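Local coordinates for succinate--CoA ligase subunit alpha (Campylobacter jejuni, PDB 6MEL), which belongs to the CoA ligase family and combines a Rossmann-like CoA-binding domain with a second, ligase domain, at residues V11-F16 and T33-G38; S69-P74 and K91-I96. All coordinates share one frame; numbering follows the deposited sequence.

Contact 1 (V11-F16 and T33-G38); sequences VIVQGF and TNIVGG
The first beta-alpha-beta unit of the Rossmann-like CoA-binding domain closes where Val11 and Val13 of strand 10-14 pair in parallel with Ile35 and Gly38 of strand 34-39; helix 19-31 makes the crossover. Three backbone hydrogen bonds join the edges. Val11 N gives its hydrogen to Asn34 O at 3.0 Å, Val36 N to Val11 O at 2.9 Å, and Val13 N to Gly37 O at 3.0 Å, the last bent to 148° at the hydrogen. The CA-H of Ile12 adds a contact to Gly37 O.

On the face that bears Val11, Val13 and Ile35, apolar branches touch. With CG1 anti to its backbone N (chi1 179°), Val13 sets CG2 beside that N, and this methyl lies 4.0 Å from both CD1 and CG2 of Ile35, while Val11 CG2 meets Thr33 CG2 at 3.9 Å. Helix 19-31 covers Ile35 through Cys28 and Met29. On the other face Ile12 CG2 lies 4.1 Å from Val36 CG2, the two side chains crossing at a slant.

Beyond the strand, Phe16 turns back toward the two glycines. Its ring places one face over Gly37 C, near the rim. With no side chain on Gly38, Phe16 CD2 and Gly38 CA meet directly, 3.4 Å apart. The chemistry implies a largely buried junction whose side-chain contacts are apolar, in which three backbone hydrogen bonds pair the strands and bare glycine backbone makes room for an aromatic ring.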
loop_
_atom_site.group_PDB
_atom_site.type_symbol
_atom_site.label_atom_id
_atom_site.label_comp_id
_atom_site.label_asym_id
_atom_site.label_seq_id
_atom_site.Cartn_x
_atom_site.Cartn_y
_atom_site.Cartn_z
ATOM N N VAL A 11 15.813 23.302 -9.784
ATOM C CA VAL A 11 15.207 22.459 -8.783
ATOM C C VAL A 11 15.519 23.009 -7.396
ATOM O O VAL A 11 16.681 23.245 -7.110
ATOM C CB VAL A 11 15.761 21.025 -8.877
ATOM C CG1 VAL A 11 15.215 20.142 -7.751
ATOM C CG2 VAL A 11 15.513 20.407 -10.250
ATOM N N ILE A 12 14.496 23.095 -6.532
ATOM C CA ILE A 12 14.674 23.289 -5.117
ATOM C C ILE A 12 14.369 21.984 -4.397
ATOM O O ILE A 12 13.559 21.157 -4.867
ATOM C CB ILE A 12 13.797 24.421 -4.577
ATOM C CG1 ILE A 12 12.341 24.229 -4.978
ATOM C CG2 ILE A 12 14.329 25.764 -5.029
ATOM C CD1 ILE A 12 11.408 25.177 -4.270
ATOM N N VAL A 13 14.967 21.836 -3.220
ATOM C CA VAL A 13 14.782 20.633 -2.413
ATOM C C VAL A 13 14.038 21.036 -1.140
ATOM O O VAL A 13 14.494 21.875 -0.390
ATOM C CB VAL A 13 16.142 19.996 -2.092
ATOM C CG1 VAL A 13 15.987 18.759 -1.247
ATOM C CG2 VAL A 13 16.954 19.709 -3.352
ATOM N N GLN A 14 12.883 20.415 -0.892
ATOM C CA GLN A 14 12.192 20.589 0.383
ATOM C C GLN A 14 12.721 19.487 1.312
ATOM O O GLN A 14 12.809 18.311 0.923
ATOM C CB GLN A 14 10.678 20.601 0.184
ATOM C CG GLN A 14 10.156 21.816 -0.572
ATOM C CD GLN A 14 8.719 21.694 -1.003
ATOM O OE1 GLN A 14 8.423 21.614 -2.194
ATOM N NE2 GLN A 14 7.817 21.687 -0.025
ATOM N N GLY A 15 13.129 19.886 2.522
ATOM C CA GLY A 15 13.818 18.992 3.460
ATOM C C GLY A 15 15.310 18.870 3.135
ATOM O O GLY A 15 15.942 17.849 3.393
ATOM N N PHE A 16 15.894 19.986 2.703
ATOM C CA PHE A 16 17.215 20.044 2.114
ATOM C C PHE A 16 18.322 19.668 3.108
ATOM O O PHE A 16 19.310 19.143 2.683
ATOM C CB PHE A 16 17.445 21.458 1.587
ATOM C CG PHE A 16 18.653 21.713 0.725
ATOM C CD1 PHE A 16 19.153 20.766 -0.140
ATOM C CD2 PHE A 16 19.236 22.973 0.727
ATOM C CE1 PHE A 16 20.221 21.053 -0.975
ATOM C CE2 PHE A 16 20.298 23.263 -0.112
ATOM C CZ PHE A 16 20.797 22.300 -0.953
ATOM N N THR A 33 22.237 17.689 -12.097
ATOM C CA THR A 33 20.971 18.367 -11.781
ATOM C C THR A 33 21.252 19.797 -11.313
ATOM O O THR A 33 22.043 20.012 -10.411
ATOM C CB THR A 33 20.173 17.647 -10.689
ATOM O OG1 THR A 33 20.102 16.253 -11.012
ATOM C CG2 THR A 33 18.784 18.230 -10.519
ATOM N N ASN A 34 20.525 20.754 -11.872
ATOM C CA ASN A 34 20.637 22.172 -11.496
ATOM C C ASN A 34 19.858 22.453 -10.197
ATOM O O ASN A 34 18.828 23.120 -10.206
ATOM C CB ASN A 34 20.117 23.073 -12.629
ATOM C CG ASN A 34 20.452 24.546 -12.425
ATOM O OD1 ASN A 34 21.286 24.865 -11.600
ATOM N ND2 ASN A 34 19.773 25.457 -13.115
ATOM N N ILE A 35 20.356 21.974 -9.062
ATOM C CA ILE A 35 19.755 22.321 -7.819
ATOM C C ILE A 35 20.174 23.740 -7.445
ATOM O O ILE A 35 21.363 23.989 -7.253
ATOM C CB ILE A 35 20.106 21.283 -6.746
ATOM C CG1 ILE A 35 19.428 19.938 -7.072
ATOM C CG2 ILE A 35 19.708 21.797 -5.377
ATOM C CD1 ILE A 35 19.695 18.822 -6.109
ATOM N N VAL A 36 19.198 24.636 -7.228
ATOM C CA VAL A 36 19.527 26.043 -7.026
ATOM C C VAL A 36 19.337 26.435 -5.569
ATOM O O VAL A 36 19.607 27.563 -5.239
ATOM C CB VAL A 36 18.703 26.980 -7.927
ATOM C CG1 VAL A 36 19.088 26.824 -9.379
ATOM C CG2 VAL A 36 17.211 26.759 -7.732
ATOM N N GLY A 37 18.865 25.523 -4.720
ATOM C CA GLY A 37 18.493 25.918 -3.354
ATOM C C GLY A 37 17.620 24.893 -2.662
ATOM O O GLY A 37 17.212 23.861 -3.224
ATOM N N GLY A 38 17.306 25.160 -1.416
ATOM C CA GLY A 38 16.430 24.257 -0.690
ATOM C C GLY A 38 15.778 24.931 0.488
ATOM O O GLY A 38 16.163 26.072 0.845
#

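Contact 2 (S69-P74 and K91-I96); sequences SLIFVP and KLAVVI
Ser69 and Ile71 on one side, Leu92, Val94 and Ile96 on the other, supply the backbone bonds that tie strand 68-71 to strand 92-95, two parallel neighbours linked through helix 78-87 in a further beta-alpha-beta unit of the Rossmann-like domain. The bonds follow regular parallel pairing. Ser69 N donates to Leu92 O, and Ser69 O receives Val94 N at 2.8 Å, almost straight at 174°. Ile71 N then reaches Val94 O at 2.8 Å, and Ile71 O takes Ile96 N at 3.1 Å. Each donor approaches nearly along the C=O axis. The CA-H of Ala93 also leans on Ser69 O, so this carbonyl has two contacts from the partner strand.

Apolar packing occupies both faces. On the face of Ile71, Ala93 and Val95, the extended Ile71 chain (chi2 -175°) carries CD1 to Val95 CG2 at 4.0 Å and Ala93 CB at 4.1 Å; the Ile71 and Val95 side chains run side by side, pointing the same way. Helix 78-87 packs on Val95 through Val78 and Val82. On the other face, Leu70 CD1 touches both Val94 CG1, at 4.0 Å, and Ile96 CG1, at 3.9 Å. Past the strand end, the Phe72 ring lies alongside Ile96, its CE1 3.8 Å from Ile96 CG1, and Ala21 and His24 of helix 19-31 touch the Phe72 side chain.

A single polar side chain interrupts this pattern: the Ser69 hydroxyl is hydrogen-bonded to Gln14 OE1 of the adjoining strand. Direction and spacing in this core seam are thus set by nearly straight N-H...O hydrogen bonds, while mostly branched aliphatic groups pack on both faces.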
loop_
_atom_site.group_PDB
_atom_site.type_symbol
_atom_site.label_atom_id
_atom_site.label_comp_id
_atom_site.label_asym_id
_atom_site.label_seq_id
_atom_site.Cartn_x
_atom_site.Cartn_y
_atom_site.Cartn_z
ATOM N N SER A 69 10.257 21.137 -7.658
ATOM C CA SER A 69 10.695 20.839 -6.323
ATOM C C SER A 69 10.867 19.332 -6.140
ATOM O O SER A 69 10.065 18.499 -6.644
ATOM C CB SER A 69 9.725 21.391 -5.306
ATOM O OG SER A 69 10.208 21.146 -3.997
ATOM N N LEU A 70 11.865 18.981 -5.339
ATOM C CA LEU A 70 12.181 17.594 -4.971
ATOM C C LEU A 70 12.011 17.486 -3.450
ATOM O O LEU A 70 12.703 18.202 -2.672
ATOM C CB LEU A 70 13.610 17.282 -5.414
ATOM C CG LEU A 70 14.195 15.940 -4.957
ATOM C CD1 LEU A 70 13.378 14.757 -5.420
ATOM C CD2 LEU A 70 15.600 15.797 -5.506
ATOM N N ILE A 71 11.080 16.629 -3.022
ATOM C CA ILE A 71 10.580 16.634 -1.639
ATOM C C ILE A 71 11.016 15.374 -0.890
ATOM O O ILE A 71 10.629 14.239 -1.251
ATOM C CB ILE A 71 9.057 16.791 -1.634
ATOM C CG1 ILE A 71 8.644 18.077 -2.363
ATOM C CG2 ILE A 71 8.523 16.702 -0.212
ATOM C CD1 ILE A 71 7.185 18.393 -2.313
ATOM N N PHE A 72 11.778 15.579 0.192
ATOM C CA PHE A 72 12.339 14.512 1.037
ATOM C C PHE A 72 11.804 14.565 2.473
ATOM O O PHE A 72 12.262 13.782 3.303
ATOM C CB PHE A 72 13.863 14.618 1.165
ATOM C CG PHE A 72 14.618 14.149 -0.056
ATOM C CD1 PHE A 72 14.766 12.789 -0.302
ATOM C CD2 PHE A 72 15.198 15.053 -0.938
ATOM C CE1 PHE A 72 15.464 12.337 -1.422
ATOM C CE2 PHE A 72 15.897 14.600 -2.061
ATOM C CZ PHE A 72 16.014 13.251 -2.305
ATOM N N VAL A 73 10.805 15.415 2.750
ATOM C CA VAL A 73 10.369 15.631 4.116
ATOM C C VAL A 73 9.706 14.361 4.656
ATOM O O VAL A 73 9.214 13.522 3.905
ATOM C CB VAL A 73 9.411 16.819 4.243
ATOM C CG1 VAL A 73 10.034 18.102 3.711
ATOM C CG2 VAL A 73 8.051 16.492 3.590
ATOM N N PRO A 74 9.676 14.191 5.988
ATOM C CA PRO A 74 9.072 13.012 6.582
ATOM C C PRO A 74 7.571 12.918 6.255
ATOM O O PRO A 74 6.939 13.885 5.873
ATOM C CB PRO A 74 9.250 13.232 8.099
ATOM C CG PRO A 74 10.351 14.307 8.231
ATOM C CD PRO A 74 10.178 15.159 6.995
ATOM N N LYS A 91 5.455 23.948 -10.387
ATOM C CA LYS A 91 4.720 23.304 -11.476
ATOM C C LYS A 91 4.865 21.777 -11.465
ATOM O O LYS A 91 4.013 21.093 -11.972
ATOM C CB LYS A 91 5.162 23.876 -12.820
ATOM C CG LYS A 91 4.790 25.352 -12.999
ATOM C CD LYS A 91 3.340 25.674 -12.672
ATOM C CE LYS A 91 3.063 27.156 -12.461
ATOM N NZ LYS A 91 1.889 27.365 -11.569
ATOM N N LEU A 92 5.901 21.262 -10.830
ATOM C CA LEU A 92 6.187 19.837 -10.744
ATOM C C LEU A 92 6.866 19.581 -9.389
ATOM O O LEU A 92 7.881 20.174 -9.081
ATOM C CB LEU A 92 7.101 19.394 -11.900
ATOM C CG LEU A 92 7.465 17.900 -11.867
ATOM C CD1 LEU A 92 6.233 17.031 -12.111
ATOM C CD2 LEU A 92 8.529 17.541 -12.896
ATOM N N ALA A 93 6.252 18.729 -8.569
ATOM C CA ALA A 93 6.793 18.308 -7.291
ATOM C C ALA A 93 7.024 16.806 -7.328
ATOM O O ALA A 93 6.087 16.035 -7.565
ATOM C CB ALA A 93 5.847 18.673 -6.172
ATOM N N VAL A 94 8.272 16.419 -7.074
ATOM C CA VAL A 94 8.680 15.059 -7.039
ATOM C C VAL A 94 8.774 14.631 -5.576
ATOM O O VAL A 94 9.589 15.159 -4.814
ATOM C CB VAL A 94 10.022 14.893 -7.780
ATOM C CG1 VAL A 94 10.465 13.453 -7.775
ATOM C CG2 VAL A 94 9.964 15.423 -9.200
ATOM N N VAL A 95 7.948 13.670 -5.165
ATOM C CA VAL A 95 7.820 13.372 -3.734
ATOM C C VAL A 95 8.332 11.943 -3.481
ATOM O O VAL A 95 7.683 10.991 -3.870
ATOM C CB VAL A 95 6.362 13.524 -3.242
ATOM C CG1 VAL A 95 6.259 13.283 -1.750
ATOM C CG2 VAL A 95 5.751 14.860 -3.621
ATOM N N ILE A 96 9.437 11.822 -2.759
ATOM C CA ILE A 96 10.108 10.552 -2.552
ATOM C C ILE A 96 9.468 9.747 -1.424
ATOM O O ILE A 96 9.326 8.525 -1.564
ATOM C CB ILE A 96 11.602 10.778 -2.260
ATOM C CG1 ILE A 96 12.280 11.566 -3.389
ATOM C CG2 ILE A 96 12.304 9.462 -1.973
ATOM C CD1 ILE A 96 12.073 10.996 -4.779
#

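Contacts 1 and 2 illustrate how a Rossmann-like sheet is assembled from repeated right-handed crossover units. They follow in series along the chain, contact 1 closing before contact 2 opens, and their centres lie about 10 Å apart. Helix 19-31 joins the strands of the first and helix 78-87 those of the second. All four strands belong to one sheet, in the order 34-39, 10-14, 68-71, 92-95, so strands 10-14 and 68-71 are the inner neighbours. Across that seam Ile12 O lies 2.8 Å from Leu70 N, a probable hydrogen bond. The two units therefore merge into one continuous parallel core within the CoA-binding domain.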